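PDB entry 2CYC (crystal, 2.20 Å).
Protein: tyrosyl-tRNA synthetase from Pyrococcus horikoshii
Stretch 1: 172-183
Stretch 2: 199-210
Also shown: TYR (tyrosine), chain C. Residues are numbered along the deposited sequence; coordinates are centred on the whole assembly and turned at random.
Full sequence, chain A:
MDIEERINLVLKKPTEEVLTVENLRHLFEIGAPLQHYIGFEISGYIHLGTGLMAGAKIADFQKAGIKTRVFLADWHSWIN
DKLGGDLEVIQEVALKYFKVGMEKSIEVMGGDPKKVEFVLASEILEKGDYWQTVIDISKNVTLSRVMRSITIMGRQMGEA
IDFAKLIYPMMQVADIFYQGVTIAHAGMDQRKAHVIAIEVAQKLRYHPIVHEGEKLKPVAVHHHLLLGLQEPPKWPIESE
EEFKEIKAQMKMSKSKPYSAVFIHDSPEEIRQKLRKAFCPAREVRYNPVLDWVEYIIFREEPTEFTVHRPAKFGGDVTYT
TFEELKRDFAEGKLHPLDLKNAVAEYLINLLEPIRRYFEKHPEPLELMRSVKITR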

# COMPACT_ATOMS: atom_id res chain seq x y z
N GLN A 172 -1.63 -0.12 -10.06
CA GLN A 172 -2.03 -0.01 -11.47
C GLN A 172 -2.04 1.45 -11.88
O GLN A 172 -1.60 1.80 -12.99
N VAL A 173 -2.54 2.32 -11.00
CA VAL A 173 -2.55 3.74 -11.33
C VAL A 173 -1.12 4.28 -11.41
O VAL A 173 -0.77 5.02 -12.33
N ALA A 174 -0.29 3.89 -10.44
CA ALA A 174 1.12 4.31 -10.40
C ALA A 174 1.88 3.84 -11.63
O ALA A 174 2.74 4.55 -12.16
N ASP A 175 1.56 2.64 -12.10
CA ASP A 175 2.21 2.09 -13.29
C ASP A 175 2.04 3.06 -14.45
O ASP A 175 2.93 3.19 -15.30
N ILE A 176 0.89 3.72 -14.50
CA ILE A 176 0.62 4.66 -15.57
C ILE A 176 1.53 5.89 -15.50
O ILE A 176 2.22 6.24 -16.46
N PHE A 177 1.54 6.54 -14.35
CA PHE A 177 2.34 7.75 -14.20
C PHE A 177 3.83 7.53 -14.18
O PHE A 177 4.58 8.33 -14.74
N TYR A 178 4.27 6.42 -13.59
CA TYR A 178 5.70 6.14 -13.53
C TYR A 178 6.31 5.94 -14.91
O TYR A 178 7.45 6.32 -15.15
N GLN A 179 5.56 5.32 -15.83
CA GLN A 179 6.05 5.08 -17.18
C GLN A 179 5.71 6.23 -18.14
O GLN A 179 6.00 6.15 -19.33
N GLY A 180 5.11 7.30 -17.61
CA GLY A 180 4.73 8.44 -18.44
C GLY A 180 3.66 8.10 -19.46
O GLY A 180 3.63 8.68 -20.55
N VAL A 181 2.76 7.19 -19.12
CA VAL A 181 1.71 6.77 -20.05
C VAL A 181 0.64 7.83 -20.32
O VAL A 181 -0.01 8.33 -19.40
N THR A 182 0.46 8.20 -21.60
CA THR A 182 -0.55 9.19 -21.98
C THR A 182 -1.71 8.51 -22.70
O THR A 182 -2.78 9.09 -22.88
N ILE A 183 -1.48 7.27 -23.14
CA ILE A 183 -2.53 6.47 -23.79
C ILE A 183 -2.67 5.21 -22.94
O ILE A 183 -1.98 4.21 -23.17
N GLU A 199 -8.52 11.46 -12.48
CA GLU A 199 -8.85 12.33 -11.35
C GLU A 199 -7.62 12.85 -10.57
O GLU A 199 -7.58 14.01 -10.16
N VAL A 200 -6.61 12.00 -10.37
CA VAL A 200 -5.43 12.42 -9.62
C VAL A 200 -4.26 12.95 -10.44
O VAL A 200 -3.29 13.46 -9.88
N ALA A 201 -4.34 12.83 -11.77
CA ALA A 201 -3.24 13.24 -12.65
C ALA A 201 -2.56 14.57 -12.33
O ALA A 201 -1.33 14.65 -12.23
N GLN A 202 -3.36 15.62 -12.19
CA GLN A 202 -2.81 16.94 -11.94
C GLN A 202 -2.45 17.23 -10.50
O GLN A 202 -1.94 18.31 -10.19
N LYS A 203 -2.70 16.27 -9.61
CA LYS A 203 -2.37 16.45 -8.20
C LYS A 203 -1.06 15.77 -7.83
O LYS A 203 -0.54 15.98 -6.73
N LEU A 204 -0.52 14.96 -8.74
CA LEU A 204 0.72 14.22 -8.51
C LEU A 204 1.97 15.09 -8.39
O LEU A 204 2.18 16.02 -9.17
N ARG A 205 2.81 14.76 -7.42
CA ARG A 205 4.03 15.53 -7.20
C ARG A 205 5.29 14.93 -7.80
O ARG A 205 6.14 15.66 -8.29
N TYR A 206 5.42 13.61 -7.78
CA TYR A 206 6.64 13.00 -8.29
C TYR A 206 6.58 12.50 -9.73
O TYR A 206 7.57 12.60 -10.46
N HIS A 207 5.44 11.96 -10.13
CA HIS A 207 5.34 11.50 -11.51
C HIS A 207 4.17 12.04 -12.32
O HIS A 207 3.47 11.29 -12.99
N PRO A 208 3.94 13.35 -12.26
CA PRO A 208 2.83 13.86 -13.07
C PRO A 208 3.35 13.81 -14.52
O PRO A 208 4.53 13.57 -14.74
N ILE A 209 2.47 13.99 -15.49
CA ILE A 209 2.88 13.99 -16.88
C ILE A 209 2.95 15.47 -17.24
O ILE A 209 1.92 16.15 -17.35
N VAL A 210 4.17 15.98 -17.41
CA VAL A 210 4.37 17.39 -17.71
C VAL A 210 4.75 17.64 -19.15
O VAL A 210 5.68 17.03 -19.69

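What fills the apolar centre of the contact? Phe177, near the end of the stretch 1 helix, points its CA-to-CB bond toward stretch 2 and, with chi1 at -65° (m) and chi2 at -75°, lays its ring among four side chains. Leu204 sits over one face: its CD2 lies 3.4 Å from the centroid of the Phe177 ring and only 20° off the ring normal, a CH-pi contact, with CD2 3.2 Å from Phe177 CG. Leu204 has chi1 at -94°, between wells, and chi2 at 42° (p). Around the ring, Phe177 CE1 meets Ala201 CB at 3.7 Å, Phe177 CE2 meets Val200 CG2 at 4.2 Å, and Phe177 CD1 meets Ile209 CG1 at 4.0 Å.

How does the packing extend along the two stretches? One helical turn before Phe177, Val173 (chi1 t) also points toward stretch 2, and its CG1 reaches CG2 of Val200 (chi1 m) at 4.4 Å, a loose contact. Past the helix, Ile209 takes over. In an m, t rotamer, it brings CD1 to 3.1 Å from Val181 O and 4.3 Å from Gly180 C, while its CG2 lies 3.8 Å from CG2 of Thr182 (chi1 p). Gly180 ends the helix in a Schellman motif, its positive phi accompanied by the bonds Gly180 N to Phe177 O (3.1 Å) and Val181 N to Ile176 O (2.9 Å); this turn carries the chain past Ile209.

Where does the contact become more polar? His207 (chi1 m) points toward the helix, and CD1 of Tyr178 lies over one face of its imidazole, 3.4 Å from His207 NE2. The rings form an oblique aromatic pair, with centroids 4.7 Å apart and planes at 49°. Tyr178 (chi1 t) starts out sideways, yet the end of its side chain comes nearer to stretch 2. The backbone of His207 also packs closely, its O 3.2 Å from Phe177 CB.

What joins the stretches by polar means? No direct hydrogen bond crosses between them, but water 1 bridges their backbones: it lies 2.8 Å from Phe177 O and 2.9 Å from Pro208 O, and can donate to either, though it has more acceptors in reach than protons. Other polar groups of the helix serve the bound tyrosine, the amino acid this synthetase attaches to tRNA: TYR N donates to Gln172 OE1 at 2.9 Å, and TYR OH to Asp175 OD2 at 2.5 Å. Both residues lie out of reach of stretch 2.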

# COMPACT_ATOMS: atom_id res chain seq x y z
CB GLN A 172 -3.42 -0.63 -11.72
CG GLN A 172 -3.83 -0.64 -13.22
CD GLN A 172 -4.85 -1.73 -13.56
OE1 GLN A 172 -4.98 -2.71 -12.84
NE2 GLN A 172 -5.55 -1.57 -14.70
CB VAL A 173 -3.38 4.53 -10.30
CG1 VAL A 173 -3.24 6.03 -10.54
CG2 VAL A 173 -4.84 4.12 -10.41
CB ALA A 174 1.79 3.78 -9.12
CB ASP A 175 1.57 0.76 -13.71
CG ASP A 175 1.81 -0.34 -12.70
OD1 ASP A 175 2.79 -0.24 -11.93
OD2 ASP A 175 1.03 -1.31 -12.70
CB ILE A 176 -0.87 5.11 -15.56
CG1 ILE A 176 -1.76 3.95 -16.02
CG2 ILE A 176 -1.07 6.35 -16.45
CD1 ILE A 176 -3.25 4.16 -15.80
CB PHE A 177 1.86 8.51 -12.97
CG PHE A 177 0.46 9.02 -13.12
CD1 PHE A 177 0.20 10.13 -13.94
CD2 PHE A 177 -0.61 8.34 -12.56
CE1 PHE A 177 -1.11 10.54 -14.19
CE2 PHE A 177 -1.93 8.74 -12.81
CZ PHE A 177 -2.18 9.84 -13.63
CB TYR A 178 5.97 4.91 -12.68
CG TYR A 178 7.43 4.78 -12.33
CD1 TYR A 178 7.99 5.55 -11.31
CD2 TYR A 178 8.26 3.90 -13.03
CE1 TYR A 178 9.34 5.44 -10.99
CE2 TYR A 178 9.60 3.78 -12.72
CZ TYR A 178 10.13 4.55 -11.70
OH TYR A 178 11.45 4.41 -11.36
CB GLN A 179 5.46 3.77 -17.73
CG GLN A 179 5.67 2.55 -16.83
CD GLN A 179 5.02 1.29 -17.38
OE1 GLN A 179 5.61 0.56 -18.19
NE2 GLN A 179 3.79 1.04 -16.95
CB VAL A 181 1.04 5.47 -19.54
CG1 VAL A 181 -0.11 5.07 -20.44
CG2 VAL A 181 2.07 4.34 -19.48
CB THR A 182 0.05 10.31 -22.90
OG1 THR A 182 0.77 9.71 -23.98
CG2 THR A 182 0.98 11.23 -22.11
CB ILE A 183 -2.14 6.07 -25.25
CG1 ILE A 183 -1.90 7.32 -26.11
CG2 ILE A 183 -3.25 5.20 -25.87
CD1 ILE A 183 -3.09 8.26 -26.23
CB GLU A 199 -9.75 11.59 -10.35
CG GLU A 199 -11.24 11.69 -10.63
CD GLU A 199 -12.06 10.75 -9.74
OE1 GLU A 199 -11.69 10.57 -8.56
OE2 GLU A 199 -13.07 10.20 -10.23
CB VAL A 200 -4.87 11.25 -8.75
CG1 VAL A 200 -5.99 10.66 -7.87
CG2 VAL A 200 -4.26 10.17 -9.66
CB ALA A 201 -3.70 13.25 -14.10
CB GLN A 202 -3.77 17.98 -12.50
CG GLN A 202 -3.94 17.83 -14.02
CD GLN A 202 -4.84 18.89 -14.63
OE1 GLN A 202 -4.56 19.40 -15.71
NE2 GLN A 202 -5.93 19.21 -13.95
CB LYS A 203 -3.47 15.86 -7.32
CG LYS A 203 -4.86 16.36 -7.66
CD LYS A 203 -5.89 15.74 -6.73
CE LYS A 203 -7.30 16.14 -7.12
NZ LYS A 203 -8.29 15.60 -6.15
CB LEU A 204 0.92 13.18 -9.61
CG LEU A 204 0.39 11.79 -9.28
CD1 LEU A 204 -0.95 11.84 -8.57
CD2 LEU A 204 0.31 10.99 -10.55
CB ARG A 205 4.26 15.74 -5.70
CG ARG A 205 5.26 16.85 -5.42
CD ARG A 205 5.86 16.77 -4.02
NE ARG A 205 6.33 18.06 -3.54
CZ ARG A 205 5.52 19.07 -3.21
NH1 ARG A 205 4.20 18.93 -3.31
NH2 ARG A 205 6.03 20.22 -2.79
CB TYR A 206 7.09 11.87 -7.36
CG TYR A 206 7.21 12.36 -5.93
CD1 TYR A 206 6.17 12.20 -5.03
CD2 TYR A 206 8.37 13.03 -5.51
CE1 TYR A 206 6.25 12.70 -3.74
CE2 TYR A 206 8.46 13.54 -4.21
CZ TYR A 206 7.40 13.37 -3.33
OH TYR A 206 7.48 13.87 -2.05
CB HIS A 207 5.40 9.98 -11.58
CG HIS A 207 6.76 9.43 -11.24
ND1 HIS A 207 7.14 9.14 -9.95
CD2 HIS A 207 7.85 9.23 -12.01
CE1 HIS A 207 8.41 8.78 -9.94
NE2 HIS A 207 8.87 8.83 -11.18
CB PRO A 208 2.67 15.30 -12.58
CG PRO A 208 4.08 15.68 -12.17
CD PRO A 208 4.54 14.42 -11.44
CB ILE A 209 1.84 13.26 -17.76
CG1 ILE A 209 1.73 11.80 -17.29
CG2 ILE A 209 2.25 13.35 -19.23
CD1 ILE A 209 0.72 10.97 -18.04
CB VAL A 210 5.46 18.02 -16.81
CG1 VAL A 210 5.58 19.52 -17.09
CG2 VAL A 210 5.13 17.79 -15.35
N TYR C . -5.62 -5.38 -13.74
CA TYR C . -5.25 -5.90 -15.09
C TYR C . -6.01 -7.19 -15.40
O TYR C . -6.66 -7.72 -14.48
CB TYR C . -3.74 -6.15 -15.16
CG TYR C . -2.91 -4.89 -15.02
CD1 TYR C . -3.02 -3.84 -15.94
CD2 TYR C . -2.00 -4.74 -13.97
CE1 TYR C . -2.26 -2.67 -15.81
CE2 TYR C . -1.23 -3.58 -13.83
CZ TYR C . -1.36 -2.55 -14.75
OH TYR C . -0.60 -1.41 -14.60
OXT TYR C . -5.93 -7.65 -16.55
O HOH W 1 5.12 10.92 -15.69